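Protein archease (PDB 1J5U) probably activates the RNA ligase RtcB in tRNA splicing by promoting its guanylylation, and binds calcium. Local coordinates at residues E46-Y60 with E95-T109. Numbering follows the deposited sequence.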
# COMPACT_ATOMS: atom_id res chain seq x y z
N GLU A 46 -7.92 4.11 4.20
CA GLU A 46 -8.86 3.01 4.01
C GLU A 46 -9.09 2.24 5.31
O GLU A 46 -10.22 1.84 5.62
CB GLU A 46 -8.33 2.10 2.90
CG GLU A 46 -9.21 0.93 2.53
CD GLU A 46 -10.61 1.35 2.14
OE1 GLU A 46 -10.77 2.37 1.43
OE2 GLU A 46 -11.55 0.65 2.53
N GLU A 47 -8.02 2.02 6.07
CA GLU A 47 -8.13 1.30 7.33
C GLU A 47 -8.49 2.17 8.53
O GLU A 47 -8.72 1.66 9.62
CB GLU A 47 -6.84 0.54 7.61
CG GLU A 47 -6.52 -0.53 6.58
CD GLU A 47 -5.63 -1.60 7.15
OE1 GLU A 47 -4.89 -1.30 8.11
OE2 GLU A 47 -5.65 -2.75 6.65
N GLY A 48 -8.55 3.48 8.32
CA GLY A 48 -8.88 4.41 9.39
C GLY A 48 -7.91 4.30 10.55
O GLY A 48 -8.30 4.39 11.73
N ILE A 49 -6.64 4.11 10.23
CA ILE A 49 -5.60 3.95 11.23
C ILE A 49 -5.31 5.23 12.01
O ILE A 49 -5.19 6.30 11.44
CB ILE A 49 -4.29 3.42 10.56
CG1 ILE A 49 -4.53 2.00 10.07
CG2 ILE A 49 -3.11 3.47 11.55
CD1 ILE A 49 -3.45 1.45 9.15
N VAL A 50 -5.24 5.09 13.32
CA VAL A 50 -4.91 6.22 14.19
C VAL A 50 -3.56 5.80 14.77
O VAL A 50 -3.40 4.67 15.24
CB VAL A 50 -5.96 6.41 15.33
CG1 VAL A 50 -5.58 7.62 16.20
CG2 VAL A 50 -7.34 6.63 14.74
N LEU A 51 -2.60 6.71 14.73
CA LEU A 51 -1.26 6.38 15.20
C LEU A 51 -0.84 6.79 16.60
O LEU A 51 -1.26 7.82 17.11
CB LEU A 51 -0.23 6.96 14.22
CG LEU A 51 -0.34 6.57 12.74
CD1 LEU A 51 0.71 7.33 11.94
CD2 LEU A 51 -0.15 5.08 12.59
N ASP A 52 -0.02 5.96 17.23
CA ASP A 52 0.54 6.28 18.53
C ASP A 52 1.87 6.95 18.16
O ASP A 52 2.13 7.20 16.98
CB ASP A 52 0.80 5.03 19.38
CG ASP A 52 -0.38 4.67 20.29
OD1 ASP A 52 -1.04 5.59 20.81
OD2 ASP A 52 -0.63 3.46 20.51
N THR A 53 2.72 7.21 19.15
CA THR A 53 3.98 7.89 18.87
C THR A 53 5.21 7.02 18.66
O THR A 53 6.15 7.44 18.00
CB THR A 53 4.31 8.88 19.99
OG1 THR A 53 4.48 8.14 21.20
CG2 THR A 53 3.17 9.87 20.17
N GLU A 54 5.20 5.82 19.24
CA GLU A 54 6.35 4.92 19.13
C GLU A 54 6.67 4.61 17.67
O GLU A 54 5.78 4.36 16.86
CB GLU A 54 6.07 3.63 19.91
CG GLU A 54 7.16 2.60 19.83
CD GLU A 54 6.87 1.34 20.63
OE1 GLU A 54 5.68 0.97 20.75
OE2 GLU A 54 7.83 0.71 21.12
N GLU A 55 7.96 4.66 17.34
CA GLU A 55 8.40 4.43 15.97
C GLU A 55 9.28 3.21 15.79
O GLU A 55 9.83 2.65 16.75
CB GLU A 55 9.13 5.67 15.45
CG GLU A 55 8.23 6.87 15.25
CD GLU A 55 9.02 8.13 14.93
OE1 GLU A 55 10.17 8.02 14.49
OE2 GLU A 55 8.48 9.24 15.12
N LYS A 56 9.43 2.80 14.54
CA LYS A 56 10.21 1.64 14.16
C LYS A 56 10.57 1.87 12.68
O LYS A 56 9.78 2.46 11.94
CB LYS A 56 9.34 0.40 14.33
CG LYS A 56 9.73 -0.81 13.56
CD LYS A 56 8.82 -1.97 13.92
CE LYS A 56 8.53 -2.83 12.70
NZ LYS A 56 8.20 -4.23 13.07
N GLU A 57 11.75 1.42 12.25
CA GLU A 57 12.11 1.64 10.86
C GLU A 57 12.67 0.41 10.14
O GLU A 57 13.32 -0.45 10.74
CB GLU A 57 13.11 2.81 10.77
CG GLU A 57 12.64 4.07 11.45
CD GLU A 57 13.66 5.19 11.42
OE1 GLU A 57 14.85 4.97 11.73
OE2 GLU A 57 13.25 6.32 11.13
N LYS A 58 12.42 0.34 8.83
CA LYS A 58 12.89 -0.75 8.00
C LYS A 58 13.36 -0.16 6.68
O LYS A 58 12.94 0.94 6.31
CB LYS A 58 11.78 -1.77 7.72
CG LYS A 58 11.22 -2.41 8.97
CD LYS A 58 10.08 -3.36 8.63
CE LYS A 58 10.58 -4.62 7.92
NZ LYS A 58 9.45 -5.61 7.71
N MSE A 59 14.23 -0.89 6.00
CA MSE A 59 14.78 -0.48 4.71
C MSE A 59 14.13 -1.29 3.58
O MSE A 59 13.83 -2.48 3.74
CB MSE A 59 16.29 -0.74 4.64
CG MSE A 59 17.16 -0.00 5.64
SE MSE A 59 17.10 1.93 5.53
CE MSE A 59 17.15 2.12 3.69
N TYR A 60 13.94 -0.64 2.45
CA TYR A 60 13.40 -1.29 1.27
C TYR A 60 14.23 -0.82 0.09
O TYR A 60 14.72 0.30 0.07
CB TYR A 60 11.93 -0.88 1.05
CG TYR A 60 11.03 -1.36 2.13
CD1 TYR A 60 10.51 -2.65 2.11
CD2 TYR A 60 10.69 -0.53 3.19
CE1 TYR A 60 9.69 -3.11 3.11
CE2 TYR A 60 9.85 -0.98 4.21
CZ TYR A 60 9.36 -2.27 4.16
OH TYR A 60 8.56 -2.73 5.16
N GLU A 95 18.00 3.13 -1.76
CA GLU A 95 17.09 2.45 -0.85
C GLU A 95 16.16 3.44 -0.19
O GLU A 95 16.42 4.64 -0.19
CB GLU A 95 17.84 1.76 0.26
CG GLU A 95 18.75 0.66 -0.18
CD GLU A 95 19.46 0.10 1.01
OE1 GLU A 95 18.93 -0.87 1.61
OE2 GLU A 95 20.52 0.66 1.37
N LEU A 96 15.08 2.93 0.39
CA LEU A 96 14.13 3.79 1.08
C LEU A 96 14.01 3.38 2.53
O LEU A 96 13.79 2.20 2.85
CB LEU A 96 12.76 3.69 0.42
CG LEU A 96 12.72 4.15 -1.03
CD1 LEU A 96 11.35 3.74 -1.60
CD2 LEU A 96 12.91 5.68 -1.13
N LYS A 97 14.18 4.35 3.42
CA LYS A 97 14.03 4.12 4.85
C LYS A 97 12.61 4.51 5.21
O LYS A 97 12.19 5.68 5.05
CB LYS A 97 15.02 4.95 5.67
CG LYS A 97 14.72 4.91 7.16
CD LYS A 97 15.58 5.89 7.98
CE LYS A 97 16.95 5.35 8.28
NZ LYS A 97 17.70 6.26 9.24
N VAL A 98 11.85 3.53 5.67
CA VAL A 98 10.46 3.73 6.05
C VAL A 98 10.31 3.76 7.57
O VAL A 98 10.72 2.84 8.26
CB VAL A 98 9.59 2.59 5.46
CG1 VAL A 98 8.12 2.71 5.96
CG2 VAL A 98 9.65 2.66 3.94
N THR A 99 9.75 4.85 8.08
CA THR A 99 9.51 4.94 9.51
C THR A 99 8.05 4.54 9.72
O THR A 99 7.14 5.10 9.09
CB THR A 99 9.68 6.38 10.03
OG1 THR A 99 10.98 6.89 9.66
CG2 THR A 99 9.56 6.41 11.57
N PHE A 100 7.83 3.54 10.58
CA PHE A 100 6.50 3.09 10.92
C PHE A 100 6.13 3.68 12.28
O PHE A 100 7.02 4.05 13.07
CB PHE A 100 6.45 1.56 11.05
CG PHE A 100 6.71 0.83 9.77
CD1 PHE A 100 8.01 0.67 9.29
CD2 PHE A 100 5.66 0.28 9.06
CE1 PHE A 100 8.26 -0.05 8.13
CE2 PHE A 100 5.89 -0.43 7.89
CZ PHE A 100 7.19 -0.60 7.42
N ARG A 101 4.84 3.83 12.55
CA ARG A 101 4.37 4.30 13.85
C ARG A 101 3.40 3.26 14.39
O ARG A 101 2.71 2.57 13.63
CB ARG A 101 3.73 5.69 13.76
CG ARG A 101 4.77 6.81 13.88
CD ARG A 101 4.15 8.19 13.74
NE ARG A 101 3.21 8.51 14.81
CZ ARG A 101 2.53 9.65 14.91
NH1 ARG A 101 2.67 10.60 14.00
NH2 ARG A 101 1.69 9.83 15.92
N LYS A 102 3.41 3.09 15.71
CA LYS A 102 2.55 2.12 16.35
C LYS A 102 1.10 2.52 16.13
O LYS A 102 0.75 3.68 16.26
CB LYS A 102 2.84 2.04 17.85
CG LYS A 102 2.20 0.87 18.53
CD LYS A 102 2.75 -0.44 17.97
CE LYS A 102 1.96 -1.64 18.51
NZ LYS A 102 2.48 -2.93 18.00
N ILE A 103 0.28 1.55 15.78
CA ILE A 103 -1.13 1.79 15.53
C ILE A 103 -1.89 1.88 16.86
O ILE A 103 -1.87 0.94 17.65
CB ILE A 103 -1.72 0.65 14.70
CG1 ILE A 103 -1.07 0.67 13.31
CG2 ILE A 103 -3.23 0.71 14.68
CD1 ILE A 103 -1.48 -0.51 12.43
N ARG A 104 -2.52 3.02 17.11
CA ARG A 104 -3.29 3.16 18.34
C ARG A 104 -4.57 2.34 18.12
O ARG A 104 -4.88 1.43 18.88
CB ARG A 104 -3.64 4.62 18.62
CG ARG A 104 -4.24 4.84 20.01
CD ARG A 104 -4.66 6.28 20.21
NE ARG A 104 -3.55 7.20 20.00
CZ ARG A 104 -3.70 8.51 19.79
NH1 ARG A 104 -4.92 9.04 19.75
NH2 ARG A 104 -2.63 9.28 19.60
N LYS A 105 -5.30 2.68 17.06
CA LYS A 105 -6.52 1.95 16.73
C LYS A 105 -6.84 2.04 15.24
O LYS A 105 -6.28 2.88 14.52
CB LYS A 105 -7.70 2.48 17.55
CG LYS A 105 -7.96 3.97 17.42
CD LYS A 105 -9.27 4.35 18.11
CE LYS A 105 -9.44 5.86 18.19
NZ LYS A 105 -8.37 6.49 19.03
N LYS A 106 -7.72 1.15 14.79
CA LYS A 106 -8.15 1.10 13.40
C LYS A 106 -9.68 1.14 13.35
O LYS A 106 -10.35 0.62 14.24
CB LYS A 106 -7.67 -0.19 12.73
CG LYS A 106 -6.17 -0.32 12.62
CD LYS A 106 -5.79 -1.39 11.60
CE LYS A 106 -6.39 -2.74 11.94
NZ LYS A 106 -5.93 -3.78 11.00
N GLU A 107 -10.21 1.76 12.30
CA GLU A 107 -11.65 1.89 12.12
C GLU A 107 -11.89 1.95 10.62
O GLU A 107 -11.86 3.02 10.02
CB GLU A 107 -12.15 3.20 12.74
CG GLU A 107 -11.41 3.61 14.01
CD GLU A 107 -11.21 5.12 14.13
OE1 GLU A 107 -10.71 5.73 13.16
OE2 GLU A 107 -11.54 5.68 15.20
N GLY A 108 -12.11 0.80 10.00
CA GLY A 108 -12.34 0.81 8.57
C GLY A 108 -12.29 -0.55 7.94
O GLY A 108 -12.55 -1.57 8.59
N THR A 109 -11.94 -0.57 6.67
CA THR A 109 -11.88 -1.80 5.91
C THR A 109 -10.47 -2.37 5.95
O THR A 109 -9.53 -1.72 5.50
CB THR A 109 -12.25 -1.55 4.43
OG1 THR A 109 -13.32 -0.60 4.37
CG2 THR A 109 -12.67 -2.84 3.77
O HOH W 1 -6.44 -4.62 8.37
O HOH W 2 16.72 6.88 11.72
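Tyr60, Val98 and Phe100 form the apolar centre where strand 54-60 pairs antiparallel with strand 95-105 in the antiparallel sheet of the archease family. Val98 CG2 meets Tyr60 CD2 at 3.4 Å, while Phe100 CZ reaches the edge of the tyrosine ring near its plane. Trp76 of helix 66-81 meets both aromatic rings, and Asp75 of that helix takes a hydrogen bond from Tyr60 OH. The backbone pairs Lys56-Phe100, Lys58-Val98 and Tyr60-Leu96 are hydrogen-bonded in both directions; Val98 N to Lys58 O is nearly straight (169°).

Toward the C-terminal end of strand 95-105 its partner changes: the chain turns a corner at Thr53, and strand 50-52, which precedes it, pairs there, where Arg104 and Lys105 both face Val50 in a classic beta bulge. Ile49 CG2 packs on Ile103 CG1 at 3.9 Å beside this bulge. At the corner, Arg101 bends at chi3 (65°), which turns its guanidinium back so that NE and NH2 both grip Asp52 O, NE at 2.8 Å in the carbonyl plane and NH2 from above it. Leu51 CB lies over one face of this guanidinium, offset toward its rim. A leucine in place of Arg101 has neither nitrogen, and Asp52 O would probably lose both of these bonds, with the corner less firmly tied to the long strand.

On the outer edge, Arg104 NE makes a salt bridge to Asp52 OD1 at 3.1 Å, approaching from above the carboxylate plane, with Val50 CG1 over one guanidinium face, offset toward the rim. At the other end, Thr99 OG1 donates to Glu57 OE2 at 2.8 Å on the anti side of the carboxylate, while a water accepts from Lys97 NZ and donates to Glu57 OE1 at 2.7 Å.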